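Local coordinates for adhesin competence repressor (Streptococcus pyogenes serotype M3, PDB 5JLU), which represses transcription as a zinc-responsive, DNA-binding regulator of the MarR family, at residues 48-53 with 58-63. Residues are numbered along the deposited sequence; the frame is centred on the assembly and turned at random.
Sequences MLLSQQ and TDLAKA
L49 and L60 meet across the contact with the same first torsion: both leucines swing CG away from their carbonyl carbon, onto the side of the backbone N, at chi1 -69° in L49 and -71° in L60. From these positions the two side chains run alongside each other, pointing opposite ways. CD2 of L60 lies 4.1 Å from both CB and CD1 of L49. The branch of L60 therefore rests alongside the stem and one end of L49. That CD1 of L49 goes on to touch the methyl CB of A63, at 3.9 Å. L49 thus lies against two residues one helical turn apart, L60 and A63. Both L49 and A63 direct CB toward the opposing helix, and the longer leucine chain brings CD1 to the alanine methyl. L50 adds a looser contact, its CD1 standing 4.3 Å from CD1 of L60. All contacts between the two segments are apolar. Together they bury 173 Å². L50 and L60 are buried, while A63 is exposed, so the contact runs from the interior to the surface.

The segment axes are 11.3 Å apart at closest approach, and the N-to-C directions of the two short helical segments differ by 126°. The arrangement belongs to the winged helix-turn-helix domain of MarR regulators. It joins the C-terminal part of helix 41-52 to helix 57-64, the first helix of the helix-turn-helix. L55 of the intervening strand 55-56 touches L49, L50 and L60. L60 also packs on V71 and I75 of helix 68-80, and L50 on F98 and L100 of strand 96-100. On helix 41-52, M48 touches the zinc ligands H111 and H115 of helix 105-127.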
ATOM      1  N   MET A  48     -10.388  13.204  -2.584  1.00 41.49           N
ATOM      2  CA  MET A  48      -9.595  14.250  -1.868  1.00 41.56           C
ATOM      3  C   MET A  48      -9.229  15.459  -2.784  1.00 40.34           C
ATOM      4  O   MET A  48      -9.397  16.634  -2.415  1.00 39.02           O
ATOM      5  CB  MET A  48      -8.340  13.643  -1.234  1.00 44.97           C
ATOM      6  CG  MET A  48      -7.393  14.610  -0.549  1.00 46.19           C
ATOM      7  SD  MET A  48      -6.055  13.771   0.333  1.00 52.08           S
ATOM      8  CE  MET A  48      -6.898  13.339   1.798  1.00 52.29           C
ATOM      9  N   LEU A  49      -8.703  15.186  -3.971  1.00 39.27           N
ATOM     10  CA  LEU A  49      -8.234  16.278  -4.819  1.00 38.48           C
ATOM     11  C   LEU A  49      -9.424  17.095  -5.371  1.00 44.99           C
ATOM     12  O   LEU A  49      -9.340  18.350  -5.544  1.00 38.56           O
ATOM     13  CB  LEU A  49      -7.362  15.748  -5.965  1.00 39.99           C
ATOM     14  CG  LEU A  49      -5.993  15.184  -5.588  1.00 44.45           C
ATOM     15  CD1 LEU A  49      -5.411  14.471  -6.782  1.00 43.47           C
ATOM     16  CD2 LEU A  49      -5.026  16.306  -5.143  1.00 46.05           C
ATOM     17  N   LEU A  50     -10.516  16.400  -5.698  1.00 37.42           N
ATOM     18  CA  LEU A  50     -11.723  17.082  -6.204  1.00 42.02           C
ATOM     19  C   LEU A  50     -12.432  17.916  -5.146  1.00 43.38           C
ATOM     20  O   LEU A  50     -13.041  18.925  -5.497  1.00 47.36           O
ATOM     21  CB  LEU A  50     -12.717  16.103  -6.856  1.00 42.09           C
ATOM     22  CG  LEU A  50     -12.213  15.594  -8.172  1.00 38.47           C
ATOM     23  CD1 LEU A  50     -13.090  14.447  -8.679  1.00 44.22           C
ATOM     24  CD2 LEU A  50     -12.020  16.727  -9.183  1.00 44.52           C
ATOM     25  N   SER A  51     -12.304  17.546  -3.866  1.00 42.55           N
ATOM     26  CA  SER A  51     -12.924  18.275  -2.767  1.00 44.78           C
ATOM     27  C   SER A  51     -12.337  19.691  -2.612  1.00 47.17           C
ATOM     28  O   SER A  51     -12.984  20.555  -2.071  1.00 50.30           O
ATOM     29  CB  SER A  51     -12.736  17.540  -1.422  1.00 50.83           C
ATOM     30  OG  SER A  51     -11.359  17.653  -1.031  1.00 47.69           O
ATOM     31  N   GLN A  52     -11.164  19.950  -3.130  1.00 46.15           N
ATOM     32  CA  GLN A  52     -10.638  21.305  -3.097  1.00 59.43           C
ATOM     33  C   GLN A  52     -10.628  22.112  -4.402  1.00 55.74           C
ATOM     34  O   GLN A  52     -10.541  23.323  -4.346  1.00 69.86           O
ATOM     35  CB  GLN A  52      -9.267  21.302  -2.462  1.00 67.54           C
ATOM     36  CG  GLN A  52      -8.200  20.617  -3.280  1.00 72.87           C
ATOM     37  CD  GLN A  52      -7.321  19.680  -2.464  1.00 95.17           C
ATOM     38  OE1 GLN A  52      -7.757  19.096  -1.455  1.00 92.80           O
ATOM     39  NE2 GLN A  52      -6.065  19.516  -2.912  1.00 93.74           N
ATOM     40  N   GLN A  53     -10.737  21.479  -5.555  1.00 60.34           N
ATOM     41  CA  GLN A  53     -11.029  22.196  -6.832  1.00 58.72           C
ATOM     42  C   GLN A  53     -11.544  21.229  -7.892  1.00 58.88           C
ATOM     43  O   GLN A  53     -11.231  20.016  -7.862  1.00 51.69           O
ATOM     44  CB  GLN A  53      -9.776  22.896  -7.373  1.00 59.68           C
ATOM     45  CG  GLN A  53      -8.628  21.945  -7.622  1.00 64.12           C
ATOM     46  CD  GLN A  53      -7.280  22.638  -7.682  1.00 73.76           C
ATOM     47  OE1 GLN A  53      -7.099  23.582  -8.466  1.00 78.27           O
ATOM     48  NE2 GLN A  53      -6.315  22.169  -6.855  1.00 63.77           N
ATOM     49  N   THR A  58      -7.220  14.331 -16.783  1.00 46.78           N
ATOM     50  CA  THR A  58      -5.775  14.483 -16.999  1.00 46.76           C
ATOM     51  C   THR A  58      -5.078  15.283 -15.850  1.00 40.05           C
ATOM     52  O   THR A  58      -3.984  14.950 -15.483  1.00 45.46           O
ATOM     53  CB  THR A  58      -5.416  14.941 -18.451  1.00 59.14           C
ATOM     54  OG1 THR A  58      -4.367  15.908 -18.397  1.00 62.69           O
ATOM     55  CG2 THR A  58      -6.635  15.492 -19.308  1.00 60.98           C
ATOM     56  N   ASP A  59      -5.714  16.272 -15.224  1.00 40.13           N
ATOM     57  CA  ASP A  59      -5.111  16.900 -14.019  1.00 39.70           C
ATOM     58  C   ASP A  59      -4.959  15.845 -12.920  1.00 45.62           C
ATOM     59  O   ASP A  59      -3.993  15.837 -12.232  1.00 45.82           O
ATOM     60  CB  ASP A  59      -5.999  17.965 -13.423  1.00 45.76           C
ATOM     61  CG  ASP A  59      -6.222  19.181 -14.358  1.00 61.85           C
ATOM     62  OD1 ASP A  59      -5.246  19.549 -15.048  1.00 59.52           O
ATOM     63  OD2 ASP A  59      -7.377  19.745 -14.383  1.00 58.45           O
ATOM     64  N   LEU A  60      -5.981  14.996 -12.756  1.00 40.81           N
ATOM     65  CA  LEU A  60      -6.006  13.941 -11.731  1.00 37.30           C
ATOM     66  C   LEU A  60      -4.955  12.959 -12.008  1.00 37.88           C
ATOM     67  O   LEU A  60      -4.260  12.590 -11.089  1.00 37.45           O
ATOM     68  CB  LEU A  60      -7.375  13.218 -11.715  1.00 40.84           C
ATOM     69  CG  LEU A  60      -8.514  14.105 -11.148  1.00 35.66           C
ATOM     70  CD1 LEU A  60      -9.910  13.505 -11.429  1.00 37.82           C
ATOM     71  CD2 LEU A  60      -8.333  14.363  -9.655  1.00 32.31           C
ATOM     72  N   ALA A  61      -4.811  12.505 -13.262  1.00 36.14           N
ATOM     73  CA  ALA A  61      -3.780  11.539 -13.538  1.00 40.81           C
ATOM     74  C   ALA A  61      -2.366  12.045 -13.232  1.00 46.31           C
ATOM     75  O   ALA A  61      -1.556  11.296 -12.667  1.00 45.92           O
ATOM     76  CB  ALA A  61      -3.847  11.015 -14.949  1.00 44.29           C
ATOM     77  N   LYS A  62      -2.110  13.274 -13.629  1.00 47.19           N
ATOM     78  CA  LYS A  62      -0.844  13.972 -13.364  1.00 55.23           C
ATOM     79  C   LYS A  62      -0.619  14.148 -11.891  1.00 47.30           C
ATOM     80  O   LYS A  62       0.381  13.747 -11.389  1.00 47.15           O
ATOM     81  CB  LYS A  62      -0.872  15.388 -13.979  1.00 63.59           C
ATOM     82  CG  LYS A  62      -0.614  15.462 -15.475  1.00 79.87           C
ATOM     83  CD  LYS A  62      -0.261  16.908 -15.859  1.00 93.28           C
ATOM     84  CE  LYS A  62      -0.315  17.163 -17.360  1.00 95.88           C
ATOM     85  NZ  LYS A  62      -0.611  18.607 -17.589  1.00101.34           N
ATOM     86  N   ALA A  63      -1.565  14.762 -11.182  1.00 49.06           N
ATOM     87  CA  ALA A  63      -1.442  14.921  -9.726  1.00 42.72           C
ATOM     88  C   ALA A  63      -1.203  13.598  -8.954  1.00 51.11           C
ATOM     89  O   ALA A  63      -0.443  13.594  -8.012  1.00 46.87           O
ATOM     90  CB  ALA A  63      -2.646  15.643  -9.194  1.00 43.24           C
TER